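PDB 7OMU: macro domain-containing protein, which joins a DarT-family domain and a macro domain in a single chain and binds adenosine-5-diphosphoribose in its macro-domain pocket. Local coordinates for residues A[24-29]-A[114-119]; A[93-98]-A[213-218]; A[124-129]-A[163-168]; A[235-240]-A[350-355]. The protein carries 1 engineered substitution. All blocks are in the same frame, centred on the assembly; numbering follows the deposited sequence.

In the fold
Along the chain, contact 1 closes before contact 3 opens, contact 2 crosses contact 1 and spans contact 3, and contact 4 follows all three. Contacts 1 to 3 belong to the DarT-family part. The centres of contacts 1 and 3 are about 16 Å apart, and each rests on one of two four-stranded sheets. Helix 92-99 of contact 2 packs against strand 25-31 of contact 1 and reaches Met168 of contact 3. Contact 4 joins a loop to strand 351-354 of the seven-stranded macro sheet, its centre about 16 Å from that of contact 2. Tyr95 and Phe215 meet Phe236 there, so aromatic side chains join the halves; the centres of contacts 1 and 4 are about 34 Å apart.

Contact 1 of 4, residues A[24-29]-A[114-119]; sequences RELYYI and WTIMKR
Leu26 meets Ile116 and Met117 through one methyl. Its CD1 lies 3.5 Å from CG2 of Ile116 and 4.0 Å from SD of Met117; the leucine and methionine side chains cross at about a right angle. The methionine doubles back on itself: chi2 of -89° swings SD to one side and a second bend at chi3 turns CE toward Arg24. There CE covers one face of the guanidinium, 3.5 Å from NH1 of Arg24. At the edge of the same group, near its plane, NH2 of Arg24 approaches CB of Trp114 at 3.7 Å. The guanidinium and indole planes are inclined by 43° and do not stack; the carbonyl O of Arg24 lies at the indole edge, near its plane. No hydrogen bond crosses between the segments.

What positions the second segment is its backbone, a short 3-10 turn closed by Met117 N to Trp114 O at 2.9 Å. The turn directs CB of Met117 at segment 24-29, while Ile116 reaches it through CG2. Leu26 also touches Phe87, Leu85 and Cys171; Met117 shares Phe87 and Cys171, and Ile116 touches Val173. The 3-10 turn directly follows strand 107-113 and packs against the start of the neighbouring antiparallel strand 25-31. Leu85, Cys171 and Val173 belong to the second four-stranded sheet, which is consistent with an apolar layer shared by the two sheets of this DarT-family domain.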
# COMPACT_ATOMS: atom_id res chain seq x y z
N ARG A 24 5.47 -19.40 2.61
CA ARG A 24 5.06 -18.84 1.30
C ARG A 24 3.68 -19.37 0.88
O ARG A 24 3.39 -20.57 1.07
CB ARG A 24 6.07 -19.10 0.18
CG ARG A 24 5.67 -18.39 -1.11
CD ARG A 24 6.51 -18.72 -2.31
NE ARG A 24 6.49 -20.15 -2.60
CZ ARG A 24 7.44 -20.78 -3.27
NH1 ARG A 24 8.49 -20.12 -3.72
NH2 ARG A 24 7.35 -22.08 -3.48
N GLU A 25 2.86 -18.47 0.32
CA GLU A 25 1.61 -18.75 -0.44
C GLU A 25 1.66 -17.97 -1.76
O GLU A 25 2.44 -17.01 -1.84
CB GLU A 25 0.40 -18.27 0.36
CG GLU A 25 -0.05 -19.22 1.45
CD GLU A 25 -1.13 -18.66 2.36
OE1 GLU A 25 -1.15 -17.42 2.54
OE2 GLU A 25 -1.96 -19.46 2.86
N LEU A 26 0.86 -18.36 -2.75
CA LEU A 26 0.58 -17.55 -3.96
C LEU A 26 -0.86 -17.03 -3.86
O LEU A 26 -1.64 -17.60 -3.08
CB LEU A 26 0.80 -18.42 -5.21
CG LEU A 26 2.25 -18.82 -5.48
CD1 LEU A 26 2.32 -19.98 -6.44
CD2 LEU A 26 3.05 -17.65 -6.03
N TYR A 27 -1.19 -15.98 -4.61
CA TYR A 27 -2.39 -15.14 -4.38
C TYR A 27 -3.08 -14.82 -5.70
O TYR A 27 -2.41 -14.36 -6.64
CB TYR A 27 -1.97 -13.86 -3.65
CG TYR A 27 -1.24 -14.09 -2.35
CD1 TYR A 27 -1.93 -14.35 -1.18
CD2 TYR A 27 0.14 -14.08 -2.30
CE1 TYR A 27 -1.27 -14.60 0.01
CE2 TYR A 27 0.82 -14.31 -1.11
CZ TYR A 27 0.11 -14.57 0.05
OH TYR A 27 0.78 -14.80 1.22
N TYR A 28 -4.39 -15.07 -5.77
CA TYR A 28 -5.27 -14.73 -6.91
C TYR A 28 -6.31 -13.72 -6.43
O TYR A 28 -7.09 -14.05 -5.51
CB TYR A 28 -5.92 -15.99 -7.47
CG TYR A 28 -6.87 -15.76 -8.63
CD1 TYR A 28 -6.40 -15.55 -9.91
CD2 TYR A 28 -8.24 -15.75 -8.43
CE1 TYR A 28 -7.27 -15.36 -10.98
CE2 TYR A 28 -9.12 -15.55 -9.48
CZ TYR A 28 -8.64 -15.36 -10.76
OH TYR A 28 -9.52 -15.16 -11.78
N ILE A 29 -6.28 -12.51 -7.00
CA ILE A 29 -7.26 -11.42 -6.72
C ILE A 29 -8.53 -11.71 -7.52
O ILE A 29 -8.40 -12.03 -8.72
CB ILE A 29 -6.67 -10.05 -7.10
CG1 ILE A 29 -5.39 -9.75 -6.32
CG2 ILE A 29 -7.71 -8.95 -6.91
CD1 ILE A 29 -4.55 -8.66 -6.95
N TRP A 114 2.22 -23.01 -1.76
CA TRP A 114 3.59 -23.07 -2.35
C TRP A 114 3.68 -24.29 -3.28
O TRP A 114 4.32 -24.21 -4.34
CB TRP A 114 4.66 -23.12 -1.24
CG TRP A 114 4.87 -24.46 -0.59
CD1 TRP A 114 5.63 -25.50 -1.06
CD2 TRP A 114 4.34 -24.92 0.68
NE1 TRP A 114 5.60 -26.56 -0.20
CE2 TRP A 114 4.82 -26.23 0.88
CE3 TRP A 114 3.51 -24.35 1.66
CZ2 TRP A 114 4.49 -26.98 2.02
CZ3 TRP A 114 3.18 -25.09 2.78
CH2 TRP A 114 3.67 -26.39 2.95
N THR A 115 3.01 -25.38 -2.88
CA THR A 115 3.12 -26.75 -3.44
C THR A 115 2.79 -26.75 -4.94
O THR A 115 3.22 -27.69 -5.62
CB THR A 115 2.27 -27.70 -2.59
OG1 THR A 115 2.82 -29.01 -2.74
CG2 THR A 115 0.80 -27.70 -2.96
N ILE A 116 2.06 -25.75 -5.45
CA ILE A 116 1.69 -25.68 -6.90
C ILE A 116 2.94 -25.41 -7.74
O ILE A 116 2.91 -25.68 -8.95
CB ILE A 116 0.59 -24.64 -7.16
CG1 ILE A 116 -0.03 -24.83 -8.55
CG2 ILE A 116 1.11 -23.22 -6.98
CD1 ILE A 116 -1.40 -24.20 -8.69
N MET A 117 4.01 -24.88 -7.13
CA MET A 117 5.29 -24.56 -7.81
C MET A 117 6.02 -25.85 -8.20
O MET A 117 6.89 -25.78 -9.10
CB MET A 117 6.20 -23.72 -6.91
CG MET A 117 5.58 -22.38 -6.50
SD MET A 117 5.94 -21.04 -7.66
CE MET A 117 7.53 -20.50 -7.03
N LYS A 118 5.68 -26.98 -7.56
CA LYS A 118 6.27 -28.32 -7.84
C LYS A 118 5.89 -28.78 -9.25
O LYS A 118 6.71 -29.48 -9.87
CB LYS A 118 5.82 -29.36 -6.81
CG LYS A 118 6.47 -29.26 -5.43
CD LYS A 118 6.21 -30.46 -4.54
CE LYS A 118 6.71 -30.28 -3.13
NZ LYS A 118 6.48 -31.49 -2.31
N ARG A 119 4.69 -28.40 -9.73
CA ARG A 119 4.25 -28.68 -11.13
C ARG A 119 5.35 -28.23 -12.09
O ARG A 119 6.04 -27.24 -11.77
CB ARG A 119 2.91 -27.98 -11.43
CG ARG A 119 1.70 -28.73 -10.89
CD ARG A 119 0.37 -28.02 -11.08
NE ARG A 119 -0.04 -27.89 -12.47
CZ ARG A 119 -1.28 -27.66 -12.90
NH1 ARG A 119 -2.28 -27.52 -12.04
NH2 ARG A 119 -1.52 -27.56 -14.20

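Contact 2 of 4, residues A[93-98]-A[213-218]; sequences MLYRLL and FFFLPN
Phe215 drives its ring against Leu94, Tyr95 and Leu98, three residues on one side of helix 92-99. Its backbone has a positive phi of 61°, a left-handed conformation at a bend in segment 213-218, and the CB points at the helix. With chi1 of -54°, CG sits anti to the carbonyl carbon and comes 4.1 Å from CD1 of Tyr95. Moving outward, CD2 of Phe215 meets CD1 of Leu98 at 3.8 Å, the methyl lying at the ring edge and in its plane. Further along the same side, CE2 of Phe215 reaches the helix backbone, 3.6 Å from N of Tyr95, and CG of Leu94 approaches it obliquely at 4.0 Å. The tip atom CZ of Phe215 ends 4.0 Å from CB of Tyr95.

Over one face, CD1 of Tyr95 stands above the centre of the Phe215 ring. The two rings form a T-shaped pair, with the tyrosine edge directed at the phenylalanine face, centroids 5.2 Å apart and planes at 83°. One residue back, O of Phe214 lies 3.6 Å from CD1 of Leu98.

Beyond the pair, Phe236 stacks on Phe215, and the hydroxyl of Tyr95 is hydrogen-bonded to Asp295. Both partners belong to the part of the chain that carries the macro fold. The T-shaped pair, extended by Phe236, is an aromatic cluster consistent with an interface between the DarT-family and macro parts.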
# COMPACT_ATOMS: atom_id res chain seq x y z
N MET A 93 -2.17 -3.58 -9.41
CA MET A 93 -3.42 -4.14 -9.96
C MET A 93 -4.52 -4.00 -8.90
O MET A 93 -5.57 -3.40 -9.21
CB MET A 93 -3.28 -5.62 -10.35
CG MET A 93 -4.53 -6.19 -11.00
SD MET A 93 -5.07 -5.19 -12.41
CE MET A 93 -4.25 -6.05 -13.75
N LEU A 94 -4.28 -4.52 -7.69
CA LEU A 94 -5.23 -4.42 -6.56
C LEU A 94 -5.55 -2.94 -6.29
O LEU A 94 -6.73 -2.62 -6.09
CB LEU A 94 -4.63 -5.09 -5.31
CG LEU A 94 -5.56 -5.15 -4.11
CD1 LEU A 94 -6.91 -5.76 -4.46
CD2 LEU A 94 -4.92 -5.94 -2.99
N TYR A 95 -4.53 -2.08 -6.32
CA TYR A 95 -4.67 -0.62 -6.13
C TYR A 95 -5.55 -0.04 -7.25
O TYR A 95 -6.40 0.81 -6.94
CB TYR A 95 -3.32 0.08 -6.10
CG TYR A 95 -3.40 1.46 -5.51
CD1 TYR A 95 -3.34 1.64 -4.14
CD2 TYR A 95 -3.59 2.58 -6.30
CE1 TYR A 95 -3.43 2.90 -3.57
CE2 TYR A 95 -3.68 3.85 -5.76
CZ TYR A 95 -3.60 4.01 -4.38
OH TYR A 95 -3.69 5.25 -3.83
N ARG A 96 -5.33 -0.47 -8.49
CA ARG A 96 -6.10 -0.01 -9.68
C ARG A 96 -7.58 -0.33 -9.47
O ARG A 96 -8.41 0.54 -9.77
CB ARG A 96 -5.60 -0.64 -10.98
CG ARG A 96 -6.59 -0.56 -12.13
CD ARG A 96 -5.95 -0.60 -13.50
NE ARG A 96 -6.66 0.29 -14.41
CZ ARG A 96 -6.28 0.59 -15.65
NH1 ARG A 96 -5.18 0.07 -16.16
NH2 ARG A 96 -7.01 1.41 -16.38
N LEU A 97 -7.88 -1.54 -8.99
CA LEU A 97 -9.28 -2.01 -8.80
C LEU A 97 -9.97 -1.13 -7.75
O LEU A 97 -11.15 -0.81 -7.94
CB LEU A 97 -9.29 -3.48 -8.37
CG LEU A 97 -8.77 -4.49 -9.39
CD1 LEU A 97 -9.17 -5.90 -8.98
CD2 LEU A 97 -9.28 -4.20 -10.80
N LEU A 98 -9.25 -0.75 -6.69
CA LEU A 98 -9.84 -0.02 -5.53
C LEU A 98 -10.12 1.43 -5.90
O LEU A 98 -11.11 1.97 -5.39
CB LEU A 98 -8.90 -0.12 -4.32
CG LEU A 98 -8.86 -1.49 -3.65
CD1 LEU A 98 -7.78 -1.53 -2.58
CD2 LEU A 98 -10.22 -1.85 -3.05
N PHE A 213 -3.78 -6.23 3.27
CA PHE A 213 -3.79 -6.73 1.87
C PHE A 213 -4.48 -5.70 0.96
O PHE A 213 -4.19 -5.71 -0.24
CB PHE A 213 -4.52 -8.07 1.75
CG PHE A 213 -3.70 -9.27 2.13
CD1 PHE A 213 -3.59 -9.67 3.45
CD2 PHE A 213 -3.05 -10.02 1.17
CE1 PHE A 213 -2.84 -10.79 3.79
CE2 PHE A 213 -2.30 -11.13 1.51
CZ PHE A 213 -2.20 -11.52 2.82
N PHE A 214 -5.35 -4.85 1.51
CA PHE A 214 -6.22 -3.93 0.74
C PHE A 214 -5.82 -2.47 1.01
O PHE A 214 -6.66 -1.57 0.82
CB PHE A 214 -7.68 -4.23 1.09
CG PHE A 214 -8.05 -5.69 0.92
CD1 PHE A 214 -8.49 -6.17 -0.31
CD2 PHE A 214 -7.94 -6.58 1.97
CE1 PHE A 214 -8.84 -7.50 -0.47
CE2 PHE A 214 -8.29 -7.92 1.81
CZ PHE A 214 -8.72 -8.38 0.59
N PHE A 215 -4.55 -2.26 1.40
CA PHE A 215 -3.94 -0.93 1.67
C PHE A 215 -4.67 -0.22 2.82
O PHE A 215 -4.68 1.03 2.86
CB PHE A 215 -3.94 -0.07 0.41
CG PHE A 215 -3.29 -0.73 -0.78
CD1 PHE A 215 -1.91 -0.79 -0.89
CD2 PHE A 215 -4.06 -1.31 -1.77
CE1 PHE A 215 -1.31 -1.41 -1.98
CE2 PHE A 215 -3.46 -1.93 -2.85
CZ PHE A 215 -2.09 -1.98 -2.95
N LEU A 216 -5.28 -0.99 3.73
CA LEU A 216 -5.97 -0.43 4.92
C LEU A 216 -5.02 -0.52 6.11
O LEU A 216 -4.13 -1.37 6.14
CB LEU A 216 -7.27 -1.20 5.18
CG LEU A 216 -8.39 -1.00 4.16
CD1 LEU A 216 -9.58 -1.89 4.47
CD2 LEU A 216 -8.81 0.46 4.11
N PRO A 217 -5.20 0.35 7.12
CA PRO A 217 -4.31 0.36 8.28
C PRO A 217 -4.41 -0.95 9.08
O PRO A 217 -5.44 -1.62 9.03
CB PRO A 217 -4.80 1.55 9.10
CG PRO A 217 -6.23 1.73 8.69
CD PRO A 217 -6.25 1.37 7.22
N ASN A 218 -3.33 -1.27 9.78
CA ASN A 218 -3.17 -2.47 10.63
C ASN A 218 -3.97 -2.28 11.92
O ASN A 218 -4.39 -3.29 12.52
CB ASN A 218 -1.69 -2.72 10.91
CG ASN A 218 -1.47 -3.91 11.81
OD1 ASN A 218 -1.40 -3.75 13.03
ND2 ASN A 218 -1.36 -5.09 11.23

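Contact 3 of 4, residues A[124-129]-A[163-168]; sequences ITDGNA and SKRKIM
Asn128 and Arg165 are joined through their backbones. N of Asn128 donates to O of Arg165 over 3.0 Å, with an N-H...O angle of 137°, and stands above the carbonyl plane by 52°. N of Met168 donates to the same oxygen, so two amides grip one acceptor from opposite faces. Beside them the chains come together closely, CA of Gly127 lying 3.8 Å from CA of Lys166. Within the first segment, the Thr125 hydroxyl donates to O of Gly127 in the carbonyl plane. OG1 of Thr125 is also hydrogen-bonded to N of Ala170.

That bond links neighbouring strands 123-125 and 170-174. Strand 123-125 is an inner strand of a four-stranded antiparallel sheet, bordered by strands 170-174 and 136-138. The contact ties the loop leaving strand 123-125 to the helix 163-166 that leads into strand 170-174, at one end of the sheet.

Charge contributes a single, long salt bridge, from OD1 of Asp126 to NH1 of Arg165 at 3.5 Å. The carboxylate and guanidinium planes are 46° apart, and the oxygen comes in at the guanidinium edge. Each partner has another bond: OD1 accepts from N of Gln135, and NH1 is hydrogen-bonded to Thr134.

For side-chain packing, Met168 and Asn128 lie side by side and point the same way, with SD of Met168 3.7 Å from ND2 of Asn128. The amide's polar atoms are used elsewhere: OD1 accepts from N of Ala130 in an Asx turn, and ND2 bonds to Glu300.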
# COMPACT_ATOMS: atom_id res chain seq x y z
N ILE A 124 6.99 -18.79 -14.68
CA ILE A 124 7.30 -17.77 -13.64
C ILE A 124 7.80 -16.51 -14.35
O ILE A 124 8.77 -16.60 -15.12
CB ILE A 124 8.31 -18.34 -12.62
CG1 ILE A 124 7.67 -19.48 -11.82
CG2 ILE A 124 8.86 -17.25 -11.72
CD1 ILE A 124 8.62 -20.21 -10.90
N THR A 125 7.12 -15.39 -14.10
CA THR A 125 7.43 -14.05 -14.66
C THR A 125 8.32 -13.29 -13.67
O THR A 125 8.19 -13.53 -12.45
CB THR A 125 6.14 -13.29 -14.97
OG1 THR A 125 5.62 -12.78 -13.74
CG2 THR A 125 5.09 -14.16 -15.64
N ASP A 126 9.19 -12.41 -14.17
CA ASP A 126 10.06 -11.54 -13.33
C ASP A 126 9.33 -10.22 -13.06
O ASP A 126 9.93 -9.33 -12.45
CB ASP A 126 11.44 -11.33 -13.97
CG ASP A 126 11.42 -10.50 -15.25
OD1 ASP A 126 10.35 -10.40 -15.87
OD2 ASP A 126 12.49 -9.97 -15.61
N GLY A 127 8.07 -10.12 -13.51
CA GLY A 127 7.22 -8.93 -13.31
C GLY A 127 5.85 -9.11 -13.96
O GLY A 127 5.46 -10.27 -14.19
N ASN A 128 5.16 -8.00 -14.22
CA ASN A 128 3.83 -7.95 -14.87
C ASN A 128 3.88 -8.77 -16.16
O ASN A 128 4.60 -8.36 -17.09
CB ASN A 128 3.41 -6.50 -15.14
CG ASN A 128 1.97 -6.37 -15.60
OD1 ASN A 128 1.47 -7.21 -16.34
ND2 ASN A 128 1.31 -5.31 -15.18
N ALA A 129 3.15 -9.88 -16.22
CA ALA A 129 3.11 -10.84 -17.35
C ALA A 129 2.81 -10.11 -18.66
O ALA A 129 3.38 -10.50 -19.69
CB ALA A 129 2.10 -11.92 -17.08
N SER A 163 10.28 -1.37 -10.35
CA SER A 163 9.66 -2.06 -9.19
C SER A 163 8.14 -2.16 -9.41
O SER A 163 7.55 -3.17 -8.97
CB SER A 163 10.01 -1.41 -7.88
OG SER A 163 9.63 -0.05 -7.86
N LYS A 164 7.53 -1.17 -10.07
CA LYS A 164 6.07 -1.17 -10.39
C LYS A 164 5.75 -2.34 -11.32
O LYS A 164 4.62 -2.86 -11.25
CB LYS A 164 5.63 0.14 -11.04
CG LYS A 164 4.12 0.30 -11.13
CD LYS A 164 3.67 1.55 -11.85
CE LYS A 164 2.16 1.70 -11.82
NZ LYS A 164 1.67 2.57 -12.91
N ARG A 165 6.69 -2.73 -12.18
CA ARG A 165 6.57 -3.93 -13.04
C ARG A 165 6.85 -5.17 -12.17
O ARG A 165 5.96 -6.02 -12.06
CB ARG A 165 7.54 -3.82 -14.22
CG ARG A 165 7.39 -4.91 -15.27
CD ARG A 165 8.43 -4.75 -16.37
NE ARG A 165 9.79 -4.70 -15.87
CZ ARG A 165 10.49 -5.74 -15.42
NH1 ARG A 165 9.97 -6.96 -15.41
NH2 ARG A 165 11.73 -5.55 -14.98
N LYS A 166 8.02 -5.20 -11.52
CA LYS A 166 8.59 -6.39 -10.82
C LYS A 166 7.64 -6.91 -9.73
O LYS A 166 7.60 -8.14 -9.55
CB LYS A 166 9.95 -6.06 -10.20
CG LYS A 166 11.06 -5.81 -11.22
CD LYS A 166 12.42 -5.54 -10.60
CE LYS A 166 13.40 -4.99 -11.61
NZ LYS A 166 14.80 -5.10 -11.13
N ILE A 167 6.94 -6.03 -9.02
CA ILE A 167 6.11 -6.40 -7.82
C ILE A 167 4.92 -7.28 -8.25
O ILE A 167 4.40 -8.04 -7.40
CB ILE A 167 5.66 -5.15 -7.05
CG1 ILE A 167 5.08 -5.53 -5.69
CG2 ILE A 167 4.68 -4.31 -7.87
CD1 ILE A 167 4.82 -4.36 -4.79
N MET A 168 4.51 -7.19 -9.51
CA MET A 168 3.43 -8.03 -10.08
C MET A 168 4.02 -9.26 -10.77
O MET A 168 3.33 -9.85 -11.62
CB MET A 168 2.60 -7.21 -11.08
CG MET A 168 1.84 -6.11 -10.40
SD MET A 168 0.70 -5.29 -11.51
CE MET A 168 1.79 -4.08 -12.25

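Contact 4 of 4, residues A[235-240]-A[350-355]; sequences FFSRMQ and SLAVPA. With APR (adenosine-5-diphosphoribose), chain C.
The amide N of Gln240 donates to OG of Ser350 over 2.8 Å at an N-H...O angle of 149°. With chi1 at 59°, OG lies between the backbone N and the carbonyl carbon of its own residue, and from there it faces the incoming chain; CA of Met239 is 3.4 Å from it. The bond lies at the start of two inner strands in the mixed beta sheet of the macro-domain alpha/beta fold, where strand 351-354 runs parallel to both 241-246 and 383-386. Segment 235-240 is the loop that leads into strand 241-246, and the serine meets it just before the two strands pair, through backbone hydrogen bonds of Thr241 with Ser350 and Ala352.

Met239 supplies the apolar part. Its chain folds back over the start of strand 351-354, CG resting 3.7 Å from CB of Ala352 and 3.6 Å from O of Leu351, while SD lies 3.7 Å from CB of Ser350. N of Met239 makes a weak bond to OG of Ser237, which is also hydrogen-bonded to O of Met234. The side-chain amide of Gln240 turns elsewhere, its NE2 hydrogen-bonded to Gln311.

At its other end the strand borders the adenosine-5-diphosphoribose pocket, as does Met234, whose N is hydrogen-bonded to the ligand. Pro354 touches the adenine-linked ribose, CB to O4' at 3.9 Å, and O of Ala355 comes 3.4 Å from ligand atom C5'.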
# COMPACT_ATOMS: atom_id res chain seq x y z
N PHE A 235 1.54 6.93 3.23
CA PHE A 235 1.48 7.26 1.78
C PHE A 235 0.30 6.55 1.12
O PHE A 235 -0.14 7.00 0.04
CB PHE A 235 2.83 6.96 1.13
CG PHE A 235 3.97 7.72 1.75
CD1 PHE A 235 4.09 9.09 1.57
CD2 PHE A 235 4.90 7.08 2.55
CE1 PHE A 235 5.13 9.80 2.16
CE2 PHE A 235 5.94 7.79 3.13
CZ PHE A 235 6.05 9.15 2.94
N PHE A 236 -0.22 5.51 1.76
CA PHE A 236 -1.44 4.77 1.33
C PHE A 236 -2.65 5.21 2.16
O PHE A 236 -3.76 4.72 1.90
CB PHE A 236 -1.22 3.26 1.39
CG PHE A 236 -0.36 2.73 0.26
CD1 PHE A 236 -0.84 2.72 -1.03
CD2 PHE A 236 0.92 2.27 0.50
CE1 PHE A 236 -0.06 2.25 -2.07
CE2 PHE A 236 1.71 1.80 -0.54
CZ PHE A 236 1.22 1.79 -1.83
N SER A 237 -2.47 6.11 3.14
CA SER A 237 -3.58 6.93 3.70
C SER A 237 -4.15 7.73 2.53
O SER A 237 -3.41 7.94 1.55
CB SER A 237 -3.15 7.85 4.82
OG SER A 237 -2.83 9.15 4.35
N ARG A 238 -5.41 8.15 2.62
CA ARG A 238 -6.02 8.97 1.56
C ARG A 238 -6.23 10.39 2.10
O ARG A 238 -7.12 11.11 1.59
CB ARG A 238 -7.28 8.27 1.03
CG ARG A 238 -6.96 6.96 0.32
CD ARG A 238 -8.03 6.57 -0.69
NE ARG A 238 -8.17 7.53 -1.78
CZ ARG A 238 -7.36 7.64 -2.83
NH1 ARG A 238 -6.31 6.84 -2.97
NH2 ARG A 238 -7.60 8.55 -3.75
N MET A 239 -5.39 10.80 3.07
CA MET A 239 -5.35 12.20 3.56
C MET A 239 -4.80 13.09 2.44
O MET A 239 -3.96 12.61 1.65
CB MET A 239 -4.47 12.35 4.81
CG MET A 239 -4.95 11.56 6.02
SD MET A 239 -6.63 11.97 6.57
CE MET A 239 -7.52 10.55 5.94
N GLN A 240 -5.28 14.33 2.38
CA GLN A 240 -5.01 15.28 1.27
C GLN A 240 -3.59 15.86 1.42
O GLN A 240 -2.97 16.18 0.40
CB GLN A 240 -6.11 16.34 1.26
CG GLN A 240 -5.92 17.43 0.21
CD GLN A 240 -5.38 18.72 0.77
OE1 GLN A 240 -4.95 18.81 1.92
NE2 GLN A 240 -5.42 19.75 -0.05
N SER A 350 -7.55 17.55 4.71
CA SER A 350 -7.27 16.44 5.65
C SER A 350 -5.76 16.24 5.77
O SER A 350 -5.03 16.61 4.84
CB SER A 350 -7.99 15.18 5.24
OG SER A 350 -7.60 14.77 3.94
N LEU A 351 -5.30 15.68 6.89
CA LEU A 351 -3.87 15.71 7.30
C LEU A 351 -3.42 14.35 7.85
O LEU A 351 -4.12 13.77 8.70
CB LEU A 351 -3.71 16.82 8.34
CG LEU A 351 -2.28 17.15 8.75
CD1 LEU A 351 -1.51 17.75 7.59
CD2 LEU A 351 -2.27 18.09 9.94
N ALA A 352 -2.29 13.85 7.36
CA ALA A 352 -1.52 12.74 7.95
C ALA A 352 -0.17 13.29 8.43
O ALA A 352 0.60 13.75 7.58
CB ALA A 352 -1.34 11.62 6.95
N VAL A 353 0.07 13.27 9.73
CA VAL A 353 1.40 13.59 10.33
C VAL A 353 1.98 12.30 10.88
O VAL A 353 1.27 11.51 11.51
CB VAL A 353 1.31 14.69 11.41
CG1 VAL A 353 0.62 15.95 10.89
CG2 VAL A 353 0.61 14.21 12.66
N PRO A 354 3.29 12.01 10.65
CA PRO A 354 3.96 10.91 11.33
C PRO A 354 4.34 11.36 12.74
O PRO A 354 4.43 12.54 12.96
CB PRO A 354 5.20 10.68 10.46
CG PRO A 354 5.54 12.07 9.96
CD PRO A 354 4.19 12.74 9.76
N ALA A 355 4.56 10.41 13.64
CA ALA A 355 5.14 10.66 14.98
C ALA A 355 6.44 11.46 14.79
O ALA A 355 7.39 10.91 14.23
CB ALA A 355 5.37 9.35 15.69
N1 APR C . 3.99 5.49 7.70
C2 APR C . 3.95 5.89 8.97
N3 APR C . 4.96 6.12 9.82
C4 APR C . 6.14 5.89 9.22
C5 APR C . 6.34 5.47 7.93
C6 APR C . 5.20 5.26 7.13
N6 APR C . 5.24 4.85 5.86
N7 APR C . 7.70 5.34 7.67
C8 APR C . 8.29 5.68 8.80
N9 APR C . 7.38 6.02 9.78
C1' APR C . 7.66 6.45 11.16
C2' APR C . 8.93 5.85 11.75
O2' APR C . 8.65 4.66 12.45
C3' APR C . 9.46 6.96 12.67
O3' APR C . 9.28 6.62 14.04
O4' APR C . 7.84 7.84 11.15
C4' APR C . 8.65 8.22 12.29
C5' APR C . 9.46 9.45 11.95
O5' APR C . 10.31 9.19 10.79
PA APR C . 11.79 9.82 10.67
O1A APR C . 12.09 10.11 9.23
O2A APR C . 12.76 8.97 11.41
O3A APR C . 11.64 11.23 11.43
PB APR C . 12.51 12.03 12.53
O1B APR C . 12.70 11.14 13.71
O2B APR C . 11.88 13.37 12.75
O5D APR C . 13.91 12.21 11.76
C5D APR C . 14.09 13.33 10.83
O4D APR C . 15.46 12.02 9.33
O1D APR C . 13.68 11.94 7.87
C1D APR C . 14.98 12.36 8.02
O2D APR C . 15.66 14.37 6.73
C2D APR C . 15.05 13.89 7.91
O3D APR C . 17.21 14.38 8.98
C3D APR C . 15.80 14.33 9.17
C4D APR C . 15.44 13.21 10.15